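Local coordinates for protein extracellular subtilisin-like serine proteinase (Vibrio sp. PA-44, PDB 1SH7) that probably acts as a calcium-dependent serine endopeptidase of the subtilisin family, here as the protease domain of a secreted, cold-adapted enzyme, at residues A125-G130 and F151-G156; S158-C163 and F188-S193; G173-S178 and C194-A199; P224-V229 and K267-L272. All blocks are in the same frame, centred on the assembly; numbering follows the deposited sequence.

Contact 1 of 4, residues A125-G130 and F151-G156. With PMS (phenylmethanesulfonic acid), chain F.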
loop_
_atom_site.group_PDB
_atom_site.type_symbol
_atom_site.label_atom_id
_atom_site.label_comp_id
_atom_site.label_asym_id
_atom_site.label_seq_id
_atom_site.Cartn_x
_atom_site.Cartn_y
_atom_site.Cartn_z
ATOM N N ALA A 125 1.600 -7.021 3.759
ATOM C CA ALA A 125 1.606 -5.996 4.801
ATOM C C ALA A 125 1.763 -4.611 4.166
ATOM O O ALA A 125 2.506 -4.462 3.190
ATOM C CB ALA A 125 2.730 -6.217 5.756
ATOM N N ASN A 126 1.076 -3.620 4.747
ATOM C CA ASN A 126 1.141 -2.239 4.320
ATOM C C ASN A 126 1.662 -1.340 5.431
ATOM O O ASN A 126 1.056 -1.268 6.493
ATOM C CB ASN A 126 -0.246 -1.731 3.896
ATOM C CG ASN A 126 -0.187 -0.362 3.252
ATOM O OD1 ASN A 126 -0.145 0.651 3.936
ATOM N ND2 ASN A 126 -0.195 -0.332 1.936
ATOM N N MET A 127 2.789 -0.672 5.169
ATOM C CA MET A 127 3.346 0.343 6.051
ATOM C C MET A 127 3.348 1.733 5.397
ATOM O O MET A 127 4.298 2.121 4.758
ATOM C CB MET A 127 4.769 -0.051 6.484
ATOM C CG MET A 127 4.814 -1.359 7.214
ATOM S SD MET A 127 6.445 -1.714 7.833
ATOM C CE MET A 127 6.455 -0.677 9.219
ATOM N N SER A 128 2.262 2.471 5.557
ATOM C CA SER A 128 2.133 3.815 5.050
ATOM C C SER A 128 2.650 4.781 6.126
ATOM O O SER A 128 1.912 5.568 6.671
ATOM C CB SER A 128 0.678 4.098 4.697
ATOM O OG SER A 128 0.373 3.645 3.392
ATOM N N LEU A 129 3.937 4.714 6.405
ATOM C CA LEU A 129 4.514 5.404 7.553
ATOM C C LEU A 129 6.022 5.404 7.347
ATOM O O LEU A 129 6.552 4.567 6.617
ATOM C CB LEU A 129 4.061 4.729 8.880
ATOM C CG LEU A 129 4.644 3.342 9.201
ATOM C CD1 LEU A 129 6.020 3.494 9.862
ATOM C CD2 LEU A 129 3.742 2.471 10.087
ATOM N N GLY A 130 6.714 6.383 7.924
ATOM C CA GLY A 130 8.157 6.394 7.870
ATOM C C GLY A 130 8.742 7.532 8.693
ATOM O O GLY A 130 8.082 8.512 9.004
ATOM N N PHE A 151 6.084 -6.731 1.928
ATOM C CA PHE A 151 5.849 -5.484 2.604
ATOM C C PHE A 151 5.870 -4.331 1.601
ATOM O O PHE A 151 6.888 -4.145 0.898
ATOM C CB PHE A 151 6.908 -5.234 3.695
ATOM C CG PHE A 151 6.535 -5.787 5.060
ATOM C CD1 PHE A 151 6.431 -7.154 5.254
ATOM C CD2 PHE A 151 6.275 -4.946 6.108
ATOM C CE1 PHE A 151 6.056 -7.688 6.447
ATOM C CE2 PHE A 151 5.923 -5.439 7.327
ATOM C CZ PHE A 151 5.815 -6.833 7.519
ATOM N N MET A 152 4.761 -3.586 1.555
ATOM C CA MET A 152 4.624 -2.351 0.779
ATOM C C MET A 152 4.898 -1.151 1.712
ATOM O O MET A 152 4.318 -1.064 2.769
ATOM C CB MET A 152 3.233 -2.249 0.170
ATOM C CG MET A 152 2.700 -3.545 -0.484
ATOM S SD MET A 152 3.620 -4.039 -1.903
ATOM C CE MET A 152 4.544 -5.403 -1.270
ATOM N N LEU A 153 5.795 -0.250 1.306
ATOM C CA LEU A 153 6.340 0.817 2.160
ATOM C C LEU A 153 6.199 2.182 1.485
ATOM O O LEU A 153 6.531 2.305 0.320
ATOM C CB LEU A 153 7.841 0.553 2.414
ATOM C CG LEU A 153 8.183 -0.874 2.847
ATOM C CD1 LEU A 153 9.708 -1.077 2.854
ATOM C CD2 LEU A 153 7.578 -1.208 4.181
ATOM N N ALA A 154 5.717 3.213 2.203
ATOM C CA ALA A 154 5.619 4.539 1.634
ATOM C C ALA A 154 6.998 5.169 1.492
ATOM O O ALA A 154 7.829 5.085 2.401
ATOM C CB ALA A 154 4.739 5.396 2.463
ATOM N N ALA A 155 7.236 5.821 0.359
ATOM C CA ALA A 155 8.546 6.448 0.096
ATOM C C ALA A 155 8.799 7.678 0.992
ATOM O O ALA A 155 9.952 7.952 1.337
ATOM C CB ALA A 155 8.672 6.858 -1.358
ATOM N N GLY A 156 7.735 8.408 1.339
ATOM C CA GLY A 156 7.808 9.601 2.136
ATOM C C GLY A 156 7.477 10.801 1.272
ATOM O O GLY A 156 7.438 10.699 0.034
HETATM C C PMS F . 1.951 9.288 6.103
HETATM S S PMS F . 2.608 8.650 4.506
HETATM C C1 PMS F . 2.369 10.733 6.295
HETATM C C2 PMS F . 1.442 11.764 6.108
HETATM C C3 PMS F . 1.834 13.093 6.280
HETATM C C4 PMS F . 3.147 13.395 6.641
HETATM C C5 PMS F . 4.070 12.365 6.831
HETATM C C6 PMS F . 3.678 11.040 6.661
HETATM O O2S PMS F . 4.379 8.441 4.790
HETATM O O1S PMS F . 2.291 9.826 3.402
HETATM O O HOH W 1 8.736 4.384 4.847
#

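Contact 2 of 4, residues S158-C163 and F188-S193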
loop_
_atom_site.group_PDB
_atom_site.type_symbol
_atom_site.label_atom_id
_atom_site.label_comp_id
_atom_site.label_asym_id
_atom_site.label_seq_id
_atom_site.Cartn_x
_atom_site.Cartn_y
_atom_site.Cartn_z
ATOM N N SER A 158 8.716 14.283 1.468
ATOM C CA SER A 158 9.609 15.435 1.632
ATOM C C SER A 158 10.275 15.921 0.336
ATOM O O SER A 158 11.261 16.691 0.387
ATOM C CB SER A 158 10.704 15.051 2.628
ATOM O OG SER A 158 10.160 14.832 3.909
ATOM N N ASN A 159 9.805 15.460 -0.819
ATOM C CA ASN A 159 10.520 15.749 -2.075
ATOM C C ASN A 159 12.027 15.488 -1.924
ATOM O O ASN A 159 12.843 16.295 -2.387
ATOM C CB ASN A 159 10.249 17.201 -2.524
ATOM C CG ASN A 159 10.806 17.508 -3.916
ATOM O OD1 ASN A 159 10.858 16.622 -4.798
ATOM N ND2 ASN A 159 11.262 18.750 -4.111
ATOM N N ALA A 160 12.373 14.358 -1.278
ATOM C CA ALA A 160 13.735 13.973 -0.937
ATOM C C ALA A 160 14.054 12.542 -1.348
ATOM O O ALA A 160 13.161 11.801 -1.824
ATOM C CB ALA A 160 13.962 14.144 0.572
ATOM N N ASP A 161 15.317 12.150 -1.162
ATOM C CA ASP A 161 15.758 10.802 -1.454
ATOM C C ASP A 161 15.148 9.840 -0.436
ATOM O O ASP A 161 15.437 9.939 0.760
ATOM C CB ASP A 161 17.293 10.712 -1.400
ATOM C CG ASP A 161 17.836 9.454 -2.028
ATOM O OD1 ASP A 161 17.211 8.387 -1.896
ATOM O OD2 ASP A 161 18.902 9.419 -2.701
ATOM N N ALA A 162 14.346 8.898 -0.914
ATOM C CA ALA A 162 13.713 7.920 -0.033
ATOM C C ALA A 162 14.702 7.045 0.735
ATOM O O ALA A 162 14.354 6.475 1.775
ATOM C CB ALA A 162 12.764 7.071 -0.793
ATOM N N CYS A 163 15.940 6.934 0.234
ATOM C CA CYS A 163 16.956 6.118 0.905
ATOM C C CYS A 163 17.330 6.624 2.299
ATOM O O CYS A 163 17.927 5.894 3.054
ATOM C CB CYS A 163 18.224 5.966 0.028
ATOM S SG CYS A 163 17.950 5.093 -1.532
ATOM N N PHE A 188 5.321 16.455 -3.889
ATOM C CA PHE A 188 5.822 16.154 -2.528
ATOM C C PHE A 188 6.539 14.791 -2.482
ATOM O O PHE A 188 7.204 14.458 -1.509
ATOM C CB PHE A 188 4.669 16.161 -1.496
ATOM C CG PHE A 188 3.554 15.203 -1.846
ATOM C CD1 PHE A 188 3.722 13.827 -1.696
ATOM C CD2 PHE A 188 2.365 15.664 -2.372
ATOM C CE1 PHE A 188 2.707 12.948 -2.107
ATOM C CE2 PHE A 188 1.391 14.807 -2.753
ATOM C CZ PHE A 188 1.552 13.448 -2.604
ATOM N N SER A 189 6.365 13.968 -3.513
ATOM C CA SER A 189 6.847 12.587 -3.435
ATOM C C SER A 189 8.340 12.457 -3.286
ATOM O O SER A 189 9.122 13.012 -4.063
ATOM C CB SER A 189 6.442 11.788 -4.681
ATOM O OG SER A 189 6.795 10.430 -4.470
ATOM N N ASN A 190 8.771 11.637 -2.335
ATOM C CA ASN A 190 10.165 11.256 -2.334
ATOM C C ASN A 190 10.448 10.453 -3.638
ATOM O O ASN A 190 9.535 10.063 -4.388
ATOM C CB ASN A 190 10.520 10.429 -1.085
ATOM C CG ASN A 190 10.674 11.259 0.178
ATOM O OD1 ASN A 190 10.894 10.699 1.273
ATOM N ND2 ASN A 190 10.572 12.548 0.063
ATOM N N TRP A 191 11.734 10.291 -3.912
ATOM C CA TRP A 191 12.252 9.898 -5.206
ATOM C C TRP A 191 13.539 9.114 -5.001
ATOM O O TRP A 191 13.983 8.958 -3.860
ATOM C CB TRP A 191 12.479 11.138 -6.125
ATOM C CG TRP A 191 13.133 12.325 -5.456
ATOM C CD1 TRP A 191 12.525 13.462 -5.063
ATOM C CD2 TRP A 191 14.520 12.486 -5.161
ATOM N NE1 TRP A 191 13.437 14.322 -4.497
ATOM C CE2 TRP A 191 14.671 13.735 -4.530
ATOM C CE3 TRP A 191 15.651 11.684 -5.328
ATOM C CZ2 TRP A 191 15.907 14.211 -4.097
ATOM C CZ3 TRP A 191 16.874 12.156 -4.885
ATOM C CH2 TRP A 191 16.986 13.407 -4.277
ATOM N N GLY A 192 14.131 8.614 -6.096
ATOM C CA GLY A 192 15.446 7.981 -6.049
ATOM C C GLY A 192 15.556 6.476 -6.227
ATOM O O GLY A 192 14.581 5.740 -6.486
ATOM N N SER A 193 16.786 6.010 -6.042
ATOM C CA SER A 193 17.134 4.602 -6.232
ATOM C C SER A 193 16.414 3.610 -5.304
ATOM O O SER A 193 16.361 2.439 -5.630
ATOM C CB SER A 193 18.641 4.421 -6.033
ATOM O OG SER A 193 18.996 4.712 -4.703
HETATM O O HOH W 2 15.459 6.693 -3.164
HETATM O O HOH W 3 18.589 8.058 -5.276
#

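Contact 3 of 4, residues G173-S178 and C194-A199. With CA (calcium ion), chain C.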
loop_
_atom_site.group_PDB
_atom_site.type_symbol
_atom_site.label_atom_id
_atom_site.label_comp_id
_atom_site.label_asym_id
_atom_site.label_seq_id
_atom_site.Cartn_x
_atom_site.Cartn_y
_atom_site.Cartn_z
ATOM N N GLY A 173 11.855 -4.520 0.493
ATOM C CA GLY A 173 10.533 -3.956 0.538
ATOM C C GLY A 173 10.202 -3.388 -0.811
ATOM O O GLY A 173 11.082 -3.129 -1.623
ATOM N N VAL A 174 8.904 -3.211 -1.052
ATOM C CA VAL A 174 8.422 -2.550 -2.238
ATOM C C VAL A 174 8.027 -1.152 -1.825
ATOM O O VAL A 174 7.024 -0.962 -1.121
ATOM C CB VAL A 174 7.215 -3.271 -2.849
ATOM C CG1 VAL A 174 6.788 -2.559 -4.115
ATOM C CG2 VAL A 174 7.523 -4.765 -3.132
ATOM N N THR A 175 8.845 -0.184 -2.245
ATOM C CA THR A 175 8.797 1.203 -1.793
ATOM C C THR A 175 8.120 2.047 -2.876
ATOM O O THR A 175 8.512 2.016 -4.049
ATOM C CB THR A 175 10.220 1.694 -1.553
ATOM O OG1 THR A 175 10.853 0.871 -0.549
ATOM C CG2 THR A 175 10.248 3.142 -0.988
ATOM N N VAL A 176 7.109 2.794 -2.481
ATOM C CA VAL A 176 6.147 3.355 -3.410
ATOM C C VAL A 176 6.129 4.864 -3.376
ATOM O O VAL A 176 5.858 5.464 -2.334
ATOM C CB VAL A 176 4.714 2.876 -3.058
ATOM C CG1 VAL A 176 3.714 3.394 -4.135
ATOM C CG2 VAL A 176 4.676 1.370 -2.914
ATOM N N GLY A 177 6.447 5.478 -4.514
ATOM C CA GLY A 177 6.229 6.898 -4.739
ATOM C C GLY A 177 4.842 7.200 -5.279
ATOM O O GLY A 177 4.062 6.302 -5.653
ATOM N N SER A 178 4.520 8.483 -5.321
ATOM C CA SER A 178 3.148 8.962 -5.577
ATOM C C SER A 178 3.061 9.721 -6.879
ATOM O O SER A 178 3.954 10.517 -7.179
ATOM C CB SER A 178 2.725 9.915 -4.478
ATOM O OG SER A 178 1.437 10.429 -4.730
ATOM N N CYS A 194 15.906 4.054 -4.143
ATOM C CA CYS A 194 15.212 3.138 -3.216
ATOM C C CYS A 194 13.719 2.973 -3.505
ATOM O O CYS A 194 13.073 2.146 -2.895
ATOM C CB CYS A 194 15.368 3.612 -1.793
ATOM S SG CYS A 194 17.010 3.357 -1.158
ATOM N N VAL A 195 13.180 3.789 -4.395
ATOM C CA VAL A 195 11.766 3.746 -4.780
ATOM C C VAL A 195 11.611 2.705 -5.902
ATOM O O VAL A 195 12.260 2.818 -6.923
ATOM C CB VAL A 195 11.288 5.121 -5.324
ATOM C CG1 VAL A 195 9.872 5.043 -5.870
ATOM C CG2 VAL A 195 11.436 6.213 -4.263
ATOM N N ASP A 196 10.748 1.711 -5.708
ATOM C CA ASP A 196 10.588 0.620 -6.655
ATOM C C ASP A 196 9.618 0.939 -7.776
ATOM O O ASP A 196 9.804 0.468 -8.880
ATOM C CB ASP A 196 10.083 -0.633 -5.955
ATOM C CG ASP A 196 11.090 -1.206 -4.967
ATOM O OD1 ASP A 196 12.027 -1.916 -5.388
ATOM O OD2 ASP A 196 11.016 -1.017 -3.759
ATOM N N LEU A 197 8.589 1.722 -7.470
ATOM C CA LEU A 197 7.575 2.130 -8.466
ATOM C C LEU A 197 6.685 3.234 -7.912
ATOM O O LEU A 197 6.711 3.509 -6.708
ATOM C CB LEU A 197 6.714 0.934 -8.934
ATOM C CG LEU A 197 5.541 0.465 -8.057
ATOM C CD1 LEU A 197 4.699 -0.617 -8.705
ATOM C CD2 LEU A 197 6.086 -0.045 -6.732
ATOM N N PHE A 198 5.905 3.848 -8.804
ATOM C CA PHE A 198 4.949 4.886 -8.481
ATOM C C PHE A 198 3.541 4.289 -8.494
ATOM O O PHE A 198 3.251 3.358 -9.248
ATOM C CB PHE A 198 4.997 6.016 -9.539
ATOM C CG PHE A 198 6.243 6.868 -9.461
ATOM C CD1 PHE A 198 7.335 6.630 -10.305
ATOM C CD2 PHE A 198 6.339 7.887 -8.538
ATOM C CE1 PHE A 198 8.479 7.381 -10.211
ATOM C CE2 PHE A 198 7.508 8.642 -8.449
ATOM C CZ PHE A 198 8.568 8.388 -9.289
ATOM N N ALA A 199 2.640 4.874 -7.716
ATOM C CA ALA A 199 1.221 4.548 -7.809
ATOM C C ALA A 199 0.407 5.826 -7.494
ATOM O O ALA A 199 0.954 6.777 -6.947
ATOM C CB ALA A 199 0.890 3.428 -6.801
HETATM CA CA CA C . 12.803 -2.422 -3.112
HETATM O O HOH W 4 12.877 -0.909 -1.176
HETATM O O HOH W 5 13.867 -0.401 -3.793
HETATM O O HOH W 6 12.330 -4.501 -4.059
HETATM O O HOH W 7 14.975 -3.034 -4.281
#

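Contact 4 of 4, residues P224-V229 and K267-L272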
loop_
_atom_site.group_PDB
_atom_site.type_symbol
_atom_site.label_atom_id
_atom_site.label_comp_id
_atom_site.label_asym_id
_atom_site.label_seq_id
_atom_site.Cartn_x
_atom_site.Cartn_y
_atom_site.Cartn_z
ATOM N N PRO A 224 -1.065 1.697 -0.525
ATOM C CA PRO A 224 -2.168 0.734 -0.525
ATOM C C PRO A 224 -2.716 0.384 -1.893
ATOM O O PRO A 224 -3.232 -0.709 -1.998
ATOM C CB PRO A 224 -3.207 1.365 0.422
ATOM C CG PRO A 224 -2.833 2.867 0.492
ATOM C CD PRO A 224 -1.366 2.861 0.326
ATOM N N HIS A 225 -2.558 1.235 -2.913
ATOM C CA HIS A 225 -2.853 0.817 -4.278
ATOM C C HIS A 225 -1.989 -0.407 -4.607
ATOM O O HIS A 225 -2.498 -1.394 -5.170
ATOM C CB HIS A 225 -2.635 1.939 -5.307
ATOM C CG HIS A 225 -3.702 3.005 -5.296
ATOM N ND1 HIS A 225 -3.632 4.108 -4.474
ATOM C CD2 HIS A 225 -4.823 3.164 -6.040
ATOM C CE1 HIS A 225 -4.685 4.885 -4.675
ATOM N NE2 HIS A 225 -5.430 4.330 -5.621
ATOM N N VAL A 226 -0.712 -0.331 -4.255
ATOM C CA VAL A 226 0.235 -1.397 -4.517
ATOM C C VAL A 226 -0.103 -2.632 -3.653
ATOM O O VAL A 226 -0.097 -3.754 -4.155
ATOM C CB VAL A 226 1.720 -0.951 -4.312
ATOM C CG1 VAL A 226 2.682 -2.068 -4.727
ATOM C CG2 VAL A 226 2.057 0.317 -5.087
ATOM N N ALA A 227 -0.426 -2.441 -2.376
ATOM C CA ALA A 227 -0.824 -3.561 -1.530
ATOM C C ALA A 227 -2.092 -4.235 -2.049
ATOM O O ALA A 227 -2.233 -5.450 -1.980
ATOM C CB ALA A 227 -1.044 -3.106 -0.134
ATOM N N GLY A 228 -3.025 -3.412 -2.533
ATOM C CA GLY A 228 -4.246 -3.883 -3.162
ATOM C C GLY A 228 -3.917 -4.795 -4.330
ATOM O O GLY A 228 -4.462 -5.895 -4.451
ATOM N N VAL A 229 -2.995 -4.364 -5.170
ATOM C CA VAL A 229 -2.627 -5.142 -6.346
ATOM C C VAL A 229 -1.839 -6.426 -5.966
ATOM O O VAL A 229 -2.057 -7.494 -6.552
ATOM C CB VAL A 229 -1.852 -4.266 -7.357
ATOM C CG1 VAL A 229 -1.229 -5.117 -8.448
ATOM C CG2 VAL A 229 -2.782 -3.222 -7.987
ATOM N N LYS A 267 8.387 3.397 -13.554
ATOM C CA LYS A 267 7.411 2.327 -13.471
ATOM C C LYS A 267 6.189 2.787 -12.698
ATOM O O LYS A 267 6.314 3.322 -11.625
ATOM C CB LYS A 267 7.997 1.108 -12.776
ATOM C CG LYS A 267 9.192 0.466 -13.552
ATOM C CD LYS A 267 9.508 -0.902 -12.974
ATOM C CE LYS A 267 10.848 -1.468 -13.498
ATOM N NZ LYS A 267 12.059 -0.768 -12.963
ATOM N N LEU A 268 5.015 2.559 -13.274
ATOM C CA LEU A 268 3.751 2.908 -12.677
ATOM C C LEU A 268 2.914 1.632 -12.462
ATOM O O LEU A 268 2.825 0.745 -13.340
ATOM C CB LEU A 268 3.009 3.878 -13.603
ATOM C CG LEU A 268 1.632 4.386 -13.182
ATOM C CD1 LEU A 268 1.763 5.247 -11.962
ATOM C CD2 LEU A 268 0.932 5.122 -14.324
ATOM N N LEU A 269 2.265 1.562 -11.313
ATOM C CA LEU A 269 1.462 0.389 -10.927
ATOM C C LEU A 269 0.430 0.030 -11.956
ATOM O O LEU A 269 -0.261 0.898 -12.485
ATOM C CB LEU A 269 0.736 0.708 -9.634
ATOM C CG LEU A 269 0.378 -0.302 -8.547
ATOM C CD1 LEU A 269 -0.972 -0.052 -7.927
ATOM C CD2 LEU A 269 0.670 -1.772 -8.783
ATOM N N TYR A 270 0.327 -1.276 -12.220
ATOM C CA TYR A 270 -0.625 -1.869 -13.132
ATOM C C TYR A 270 -1.191 -3.112 -12.461
ATOM O O TYR A 270 -0.450 -3.923 -11.937
ATOM C CB TYR A 270 0.065 -2.228 -14.450
ATOM C CG TYR A 270 -0.806 -2.790 -15.540
ATOM C CD1 TYR A 270 -1.671 -1.976 -16.273
ATOM C CD2 TYR A 270 -0.714 -4.144 -15.898
ATOM C CE1 TYR A 270 -2.430 -2.501 -17.333
ATOM C CE2 TYR A 270 -1.461 -4.659 -16.929
ATOM C CZ TYR A 270 -2.328 -3.824 -17.656
ATOM O OH TYR A 270 -3.064 -4.355 -18.694
ATOM N N SER A 271 -2.510 -3.245 -12.497
ATOM C CA SER A 271 -3.224 -4.165 -11.617
ATOM C C SER A 271 -3.533 -5.521 -12.269
ATOM O O SER A 271 -3.978 -6.437 -11.577
ATOM C CB SER A 271 -4.545 -3.532 -11.194
ATOM O OG SER A 271 -5.432 -3.383 -12.306
ATOM N N LEU A 272 -3.320 -5.604 -13.581
ATOM C CA LEU A 272 -3.787 -6.707 -14.400
ATOM C C LEU A 272 -2.666 -7.673 -14.762
ATOM O O LEU A 272 -1.494 -7.315 -14.721
ATOM C CB LEU A 272 -4.432 -6.158 -15.673
ATOM C CG LEU A 272 -5.604 -5.178 -15.511
ATOM C CD1 LEU A 272 -6.166 -4.725 -16.887
ATOM C CD2 LEU A 272 -6.686 -5.844 -14.661
#

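Contact 1 of 4, residues A125-G130 and F151-G156
Met127 reaches Phe151 because its CG, anti to the carbonyl carbon (chi1 -60°), and its chain, extended at chi2, carry the sulfur to the ring edge. SD lies there in the ring plane, 3.7 Å from Phe151 CD2, a Met-aromatic contact. Ala125 takes a face of the same ring: its CB sits above the ring centre, 3.6 Å from Phe151 CZ, in a CH-pi contact only 7° off the normal. Leu153 runs beside Met127 and points the same way. All four side chains share one face of the parallel sheet, whose neighbouring strands here belong to a beta-alpha-beta unit; Val141 of the connecting helix 135-146 packs on both Met127 and Phe151. The ladder runs from Met152 N to Ala125 O (2.9 Å, nearly straight), through Met127 N to Met152 O, to a longer bond from Ala154 N to Met127 O (3.1 Å). At the C-terminal ends of the strands a water donates to both Leu129 O and Ala154 O. As in subtilisins, the two ends probably line the S1 pocket. Ser128 O is hydrogen-bonded to His70 and Ser128 OG to Ser220 O, while Ala154 CB lies 3.8 Å from O2S of the bound phenylmethanesulfonic acid.

Contact 2 of 4, residues S158-C163 and F188-S193
Trp191 lays one face of its indole over the peptide that joins Ala160 to Asp161. Its chi1 of 44° puts CG in the crowded position between backbone N and carbonyl carbon, folding the ring back over the facing chain, with Trp191 CE2 3.5 Å from Ala160 C. At the ring edge Trp191 NE1 gives a weak, bent hydrogen bond to Asn159 O (2.9 Å). Asp161 crosses the indole at about a right angle and touches it through CB, 3.8 Å from Trp191 CZ3. This is a join between two surface loops of the subtilase domain, made by a single backbone bridge: Trp191 N bonds to Ala160 O, and Ala162 N meets Trp191 O at 3.0 Å. With CG anti to its own backbone N (chi1 -165°), Asp161 turns OD1 to Cys163 N, 2.9 Å away, forming an Asx turn. A water donates to both Asp161 OD1 and Trp191 O, and a second one links Asp161 OD2 to Ser193 N. Farther along, Asn159 N donates to Phe188 O from above the carbonyl plane. The side-chain amide of Asn159 is held from outside by Arg185, and Arg262 makes a cation-pi contact with the indole.

Contact 3 of 4, residues G173-S178 and C194-A199
Asp196 and Thr175 cross their side chains at about a right angle, and the carboxylate of Asp196 meets the backbone of the opposing chain at Thr175. Asp196 OD2 uses its anti lone pair to accept from Thr175 N at 2.8 Å, while Asp196 N returns a bond to Thr175 O. The same OD2 binds calcium at 2.4 Å and OD1 joins it, making the carboxylate bidentate; the Thr175 N-H and the metal together hold its rotation. Thr175 turns its hydroxyl to a calcium-bound water and to Ala168 O, with its CB pressed 3.2 Å from Cys194 O. Next to this pair, Val174 and Leu197 cross obliquely, with Val174 CG1 3.7 Å from Leu197 CD2. Val176 CG1 rests on Ala199 CB, 3.9 Å away. The Phe198 ring turns an edge to Ser178 N and lies alongside Gly177, whose backbone is gripped by bonds from Gly177 N to Leu197 O and from Ala199 N to Gly177 O (2.9 Å). The parallel strands diverge by 51° at the border of the sheet. Just before strand 174-179, Gly173 O, Asp196, Pro171 O and four waters make up an eight-coordinate calcium site like that of proteinase K.

Contact 4 of 4, residues P224-V229 and K267-L272
Helix 224-229 passes beside the irregular chain that follows strand 267-268, drawing closest at Val229 and Ser271, whose CA atoms are 5.4 Å apart. No hydrogen bond joins the two segments; Leu269 carries most of the contact. Both of its torsions stand away from the usual staggered positions (chi1 -148°, chi2 -142°), and its isobutyl group is spread over one turn of the helix. Leu269 CD1 comes down on the backbone, 3.4 Å from His225 O, and also touches His225 CB. Leu269 CG leans on Val226 from the flank, at 3.9 Å from Val226 CG2. Val229 meets the leucine tip to tip: its CG2 lies 3.7 Å from Leu269 CD1, while its CB faces Leu269 CD2. The same Val229 CG2 extends the contact to Ser271, 3.7 Å from Ser271 CB. The His225 ring turns elsewhere, and its ND1 is hydrogen-bonded to Met221 O. Ala199 of the sheet's last strand and Leu249 of helix 242-252 also pack on Val226 and Leu269, so the leucine fills a corner between helix 219-236, whose first turn holds the predicted catalytic Ser220, and the sheet border. Because His225 O already accepts from Val229 N within the helix, the methyl group beside it blocks no needed bond, and the contact across the segments rests on van der Waals packing and burial of apolar surface.

In the fold
The four contacts follow the chain from the middle of the subtilase domain to its C-terminal part, with contacts 2 and 3 interleaved. Contacts 1 and 3 lie about 9 Å apart, centre to centre, in the same seven-stranded parallel sheet, where strands 150-154 and 174-179 are neighbours. Contact 2 ties together loops beyond these strands and is joined to contact 3 by the Cys163-Cys194 disulfide. Contact 4 is about 10 Å from contact 3, centre to centre; segment 267-272 bonds to the backbone of Phe198 while Val226 packs on Val176. Helix 219-236 also touches contact 1, so one helix packs against the sheet, the strand ends at the inhibitor site and the C-terminal part.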